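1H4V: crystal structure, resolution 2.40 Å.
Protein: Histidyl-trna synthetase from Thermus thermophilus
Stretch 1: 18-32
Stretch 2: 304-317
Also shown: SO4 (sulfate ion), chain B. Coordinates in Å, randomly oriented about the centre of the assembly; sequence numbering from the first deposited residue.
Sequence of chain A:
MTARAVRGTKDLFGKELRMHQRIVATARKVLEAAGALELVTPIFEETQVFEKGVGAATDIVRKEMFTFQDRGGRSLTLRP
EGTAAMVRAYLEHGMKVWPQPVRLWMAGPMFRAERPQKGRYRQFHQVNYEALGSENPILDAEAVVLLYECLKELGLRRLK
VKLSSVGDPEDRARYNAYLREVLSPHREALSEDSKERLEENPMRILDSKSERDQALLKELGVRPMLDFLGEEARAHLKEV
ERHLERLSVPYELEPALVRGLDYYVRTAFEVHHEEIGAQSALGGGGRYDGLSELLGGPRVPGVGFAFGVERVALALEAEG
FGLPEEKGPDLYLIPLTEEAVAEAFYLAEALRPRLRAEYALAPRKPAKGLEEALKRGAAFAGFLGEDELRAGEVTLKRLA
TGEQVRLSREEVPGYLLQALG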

# COMPACT_ATOMS: atom_id res chain seq x y z
N ARG A 18 2.77 7.36 -9.65
CA ARG A 18 3.63 6.49 -10.43
C ARG A 18 5.08 6.58 -9.98
O ARG A 18 5.80 5.58 -9.96
CB ARG A 18 3.47 6.78 -11.93
CG ARG A 18 2.18 6.21 -12.52
CD ARG A 18 1.92 6.72 -13.94
NE ARG A 18 3.05 6.46 -14.82
CZ ARG A 18 3.39 7.23 -15.86
NH1 ARG A 18 2.67 8.31 -16.13
NH2 ARG A 18 4.43 6.92 -16.61
N MET A 19 5.50 7.78 -9.58
CA MET A 19 6.86 7.96 -9.11
C MET A 19 7.05 7.17 -7.80
O MET A 19 8.05 6.48 -7.63
CB MET A 19 7.15 9.44 -8.88
CG MET A 19 8.62 9.73 -8.65
SD MET A 19 9.67 9.01 -9.95
CE MET A 19 9.49 10.23 -11.23
N HIS A 20 6.08 7.27 -6.89
CA HIS A 20 6.13 6.55 -5.62
C HIS A 20 6.17 5.04 -5.85
O HIS A 20 6.90 4.31 -5.17
CB HIS A 20 4.91 6.87 -4.75
CG HIS A 20 5.04 8.14 -3.97
ND1 HIS A 20 4.52 8.29 -2.70
CD2 HIS A 20 5.63 9.32 -4.27
CE1 HIS A 20 4.79 9.50 -2.25
NE2 HIS A 20 5.47 10.15 -3.19
N GLN A 21 5.37 4.57 -6.81
CA GLN A 21 5.32 3.14 -7.10
C GLN A 21 6.63 2.64 -7.69
O GLN A 21 7.02 1.50 -7.45
CB GLN A 21 4.15 2.83 -8.03
CG GLN A 21 2.80 3.27 -7.44
CD GLN A 21 1.63 3.02 -8.34
OE1 GLN A 21 1.67 3.34 -9.53
NE2 GLN A 21 0.55 2.48 -7.79
N ARG A 22 7.31 3.49 -8.46
CA ARG A 22 8.58 3.10 -9.06
C ARG A 22 9.61 2.96 -7.96
O ARG A 22 10.37 1.98 -7.91
CB ARG A 22 9.05 4.16 -10.06
CG ARG A 22 8.44 4.02 -11.43
CD ARG A 22 9.43 4.50 -12.48
NE ARG A 22 8.88 4.47 -13.83
CZ ARG A 22 9.60 4.72 -14.92
NH1 ARG A 22 10.89 5.01 -14.80
NH2 ARG A 22 9.03 4.70 -16.12
N ILE A 23 9.64 3.95 -7.08
CA ILE A 23 10.57 3.97 -5.97
C ILE A 23 10.42 2.72 -5.12
O ILE A 23 11.42 2.05 -4.81
CB ILE A 23 10.36 5.23 -5.12
CG1 ILE A 23 10.67 6.46 -5.99
CG2 ILE A 23 11.28 5.21 -3.91
CD1 ILE A 23 10.38 7.78 -5.32
N VAL A 24 9.19 2.39 -4.75
CA VAL A 24 8.95 1.21 -3.93
C VAL A 24 9.26 -0.07 -4.71
O VAL A 24 9.86 -0.99 -4.16
CB VAL A 24 7.48 1.18 -3.39
CG1 VAL A 24 7.15 -0.18 -2.81
CG2 VAL A 24 7.31 2.24 -2.29
N ALA A 25 8.89 -0.11 -6.00
CA ALA A 25 9.17 -1.29 -6.83
C ALA A 25 10.68 -1.53 -6.92
O ALA A 25 11.13 -2.67 -6.95
CB ALA A 25 8.59 -1.12 -8.24
N THR A 26 11.45 -0.45 -6.96
CA THR A 26 12.89 -0.58 -7.02
C THR A 26 13.45 -1.12 -5.71
O THR A 26 14.30 -2.01 -5.72
CB THR A 26 13.54 0.77 -7.33
OG1 THR A 26 13.18 1.16 -8.66
CG2 THR A 26 15.05 0.67 -7.22
N ALA A 27 12.96 -0.61 -4.58
CA ALA A 27 13.43 -1.10 -3.29
C ALA A 27 13.06 -2.58 -3.19
O ALA A 27 13.86 -3.40 -2.73
CB ALA A 27 12.77 -0.32 -2.15
N ARG A 28 11.85 -2.93 -3.63
CA ARG A 28 11.44 -4.32 -3.56
C ARG A 28 12.40 -5.22 -4.33
O ARG A 28 12.78 -6.28 -3.84
CB ARG A 28 10.00 -4.51 -4.10
CG ARG A 28 9.61 -5.98 -4.25
CD ARG A 28 8.18 -6.19 -4.75
NE ARG A 28 7.18 -5.96 -3.70
CZ ARG A 28 6.40 -4.89 -3.62
NH1 ARG A 28 6.49 -3.92 -4.54
NH2 ARG A 28 5.54 -4.77 -2.63
N LYS A 29 12.81 -4.79 -5.52
CA LYS A 29 13.73 -5.59 -6.34
C LYS A 29 15.09 -5.78 -5.67
O LYS A 29 15.59 -6.90 -5.59
CB LYS A 29 13.93 -4.95 -7.72
CG LYS A 29 14.94 -5.70 -8.61
CD LYS A 29 15.13 -5.03 -9.96
CE LYS A 29 15.89 -3.70 -9.85
NZ LYS A 29 16.23 -3.10 -11.18
N VAL A 30 15.70 -4.70 -5.20
CA VAL A 30 17.02 -4.82 -4.58
C VAL A 30 16.98 -5.52 -3.22
O VAL A 30 17.83 -6.35 -2.92
CB VAL A 30 17.73 -3.44 -4.44
CG1 VAL A 30 17.51 -2.60 -5.68
CG2 VAL A 30 17.25 -2.72 -3.22
N LEU A 31 15.98 -5.19 -2.40
CA LEU A 31 15.89 -5.80 -1.08
C LEU A 31 15.51 -7.28 -1.12
O LEU A 31 16.01 -8.06 -0.31
CB LEU A 31 14.89 -5.01 -0.21
CG LEU A 31 15.45 -3.89 0.68
CD1 LEU A 31 16.74 -3.33 0.14
CD2 LEU A 31 14.40 -2.79 0.83
N GLU A 32 14.65 -7.68 -2.05
CA GLU A 32 14.28 -9.09 -2.10
C GLU A 32 15.35 -9.95 -2.79
O GLU A 32 15.37 -11.17 -2.63
CB GLU A 32 12.89 -9.27 -2.75
CG GLU A 32 11.78 -8.62 -1.90
CD GLU A 32 10.37 -9.00 -2.29
OE1 GLU A 32 10.09 -9.20 -3.49
OE2 GLU A 32 9.51 -9.08 -1.38
N GLY A 304 19.73 -1.75 10.27
CA GLY A 304 18.89 -1.52 9.11
C GLY A 304 18.85 -0.06 8.74
O GLY A 304 19.69 0.72 9.19
N PHE A 305 17.87 0.31 7.92
CA PHE A 305 17.73 1.69 7.49
C PHE A 305 16.31 2.01 7.03
O PHE A 305 15.47 1.13 6.91
CB PHE A 305 18.69 1.99 6.32
CG PHE A 305 18.35 1.25 5.05
CD1 PHE A 305 19.07 0.11 4.67
CD2 PHE A 305 17.33 1.69 4.22
CE1 PHE A 305 18.77 -0.56 3.48
CE2 PHE A 305 17.03 1.02 3.03
CZ PHE A 305 17.75 -0.11 2.66
N ALA A 306 16.08 3.29 6.77
CA ALA A 306 14.80 3.76 6.27
C ALA A 306 15.09 4.97 5.41
O ALA A 306 16.08 5.66 5.63
CB ALA A 306 13.88 4.16 7.43
N PHE A 307 14.27 5.19 4.39
CA PHE A 307 14.40 6.39 3.56
C PHE A 307 12.99 6.86 3.19
O PHE A 307 12.06 6.06 3.06
CB PHE A 307 15.29 6.16 2.32
CG PHE A 307 14.74 5.21 1.30
CD1 PHE A 307 13.63 5.55 0.53
CD2 PHE A 307 15.38 4.00 1.05
CE1 PHE A 307 13.18 4.70 -0.49
CE2 PHE A 307 14.94 3.14 0.04
CZ PHE A 307 13.84 3.49 -0.73
N GLY A 308 12.82 8.17 3.09
CA GLY A 308 11.52 8.73 2.77
C GLY A 308 11.26 8.73 1.28
O GLY A 308 12.05 9.26 0.49
N VAL A 309 10.15 8.13 0.89
CA VAL A 309 9.77 8.08 -0.52
C VAL A 309 9.66 9.49 -1.10
O VAL A 309 10.16 9.75 -2.19
CB VAL A 309 8.44 7.31 -0.68
CG1 VAL A 309 7.99 7.32 -2.13
CG2 VAL A 309 8.64 5.86 -0.19
N GLU A 310 9.02 10.40 -0.37
CA GLU A 310 8.87 11.77 -0.84
C GLU A 310 10.22 12.47 -0.96
O GLU A 310 10.43 13.26 -1.88
CB GLU A 310 7.95 12.60 0.07
CG GLU A 310 6.47 12.21 0.03
CD GLU A 310 6.15 11.00 0.90
OE1 GLU A 310 7.06 10.51 1.62
OE2 GLU A 310 4.98 10.55 0.88
N ARG A 311 11.14 12.19 -0.03
CA ARG A 311 12.47 12.80 -0.08
C ARG A 311 13.15 12.36 -1.37
O ARG A 311 13.78 13.16 -2.06
CB ARG A 311 13.33 12.34 1.10
CG ARG A 311 12.92 12.87 2.46
CD ARG A 311 13.37 14.31 2.67
NE ARG A 311 13.04 14.78 4.01
CZ ARG A 311 13.56 14.29 5.13
NH1 ARG A 311 14.45 13.30 5.07
NH2 ARG A 311 13.18 14.77 6.31
N VAL A 312 13.03 11.07 -1.68
CA VAL A 312 13.63 10.51 -2.87
C VAL A 312 13.00 11.05 -4.15
O VAL A 312 13.72 11.41 -5.07
CB VAL A 312 13.57 8.96 -2.86
CG1 VAL A 312 14.05 8.40 -4.18
CG2 VAL A 312 14.45 8.43 -1.72
N ALA A 313 11.67 11.13 -4.19
CA ALA A 313 11.00 11.67 -5.38
C ALA A 313 11.46 13.11 -5.62
O ALA A 313 11.59 13.54 -6.77
CB ALA A 313 9.48 11.63 -5.20
N LEU A 314 11.70 13.86 -4.55
CA LEU A 314 12.17 15.23 -4.72
C LEU A 314 13.59 15.22 -5.27
O LEU A 314 13.92 16.01 -6.16
CB LEU A 314 12.13 16.00 -3.39
CG LEU A 314 10.80 16.63 -2.98
CD1 LEU A 314 10.90 17.14 -1.55
CD2 LEU A 314 10.43 17.76 -3.92
N ALA A 315 14.43 14.34 -4.75
CA ALA A 315 15.80 14.25 -5.23
C ALA A 315 15.81 13.91 -6.72
O ALA A 315 16.57 14.50 -7.48
CB ALA A 315 16.57 13.21 -4.44
N LEU A 316 14.96 12.97 -7.13
CA LEU A 316 14.89 12.59 -8.54
C LEU A 316 14.45 13.79 -9.37
O LEU A 316 15.02 14.07 -10.42
CB LEU A 316 13.90 11.44 -8.75
CG LEU A 316 14.42 10.04 -8.39
CD1 LEU A 316 13.32 9.02 -8.58
CD2 LEU A 316 15.62 9.70 -9.26
N GLU A 317 13.42 14.48 -8.89
CA GLU A 317 12.89 15.67 -9.55
C GLU A 317 14.00 16.71 -9.71
O GLU A 317 14.15 17.32 -10.77
CB GLU A 317 11.75 16.24 -8.72
CG GLU A 317 11.07 17.46 -9.31
CD GLU A 317 9.97 17.99 -8.39
OE1 GLU A 317 10.29 18.69 -7.40
OE2 GLU A 317 8.79 17.68 -8.65
S SO4 B . 5.20 3.48 -15.00
O1 SO4 B . 5.71 4.36 -16.07
O2 SO4 B . 6.30 3.11 -14.09
O3 SO4 B . 4.62 2.25 -15.57
O4 SO4 B . 4.15 4.19 -14.24

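The helix 18-32 packs across the helix 309-317 at 107° and continues over the strand 304-308, running nearly antiparallel to it; no hydrogen bond links the two stretches, so shape and apolar contact define the interface. Ile23 sits at its centre. With chi1 m and chi2 t, its extended CG1-CD1 arm brings CD1 to 3.9 Å from Val312 CG1 and 4.0 Å from Ala313 CB, while the other branch, CG2, lies 3.9 Å from Phe307 CE1, near the plane of the ring. A beta-branched residue thus reaches helix and strand at once. Ala313, with only a methyl, suits the close approach of the backbones, its CA lying 6.7 Å from Met19 CA. In Met19, chi1 t sets CG 4.0 Å from Ala313 CB, and chi2 p then bends the chain so that SD lies 3.9 Å from Leu316 CD1.

His20 starts sideways, but chi1 m brings its flat ring against Val309, whose CG1 stands 3.6 Å from the ring centroid, almost on the normal, in a CH-pi contact. At the ring edge, His20 CE1 is 3.3 Å from Glu310 OE2; chi2 p folds that carboxylate back although its CA-to-CB bond points away.

Farther along, small Ala27 leaves room for Phe307, CB to CZ 4.2 Å, and Leu31 CD1 meets the edge of Phe305 at CZ, also 4.2 Å.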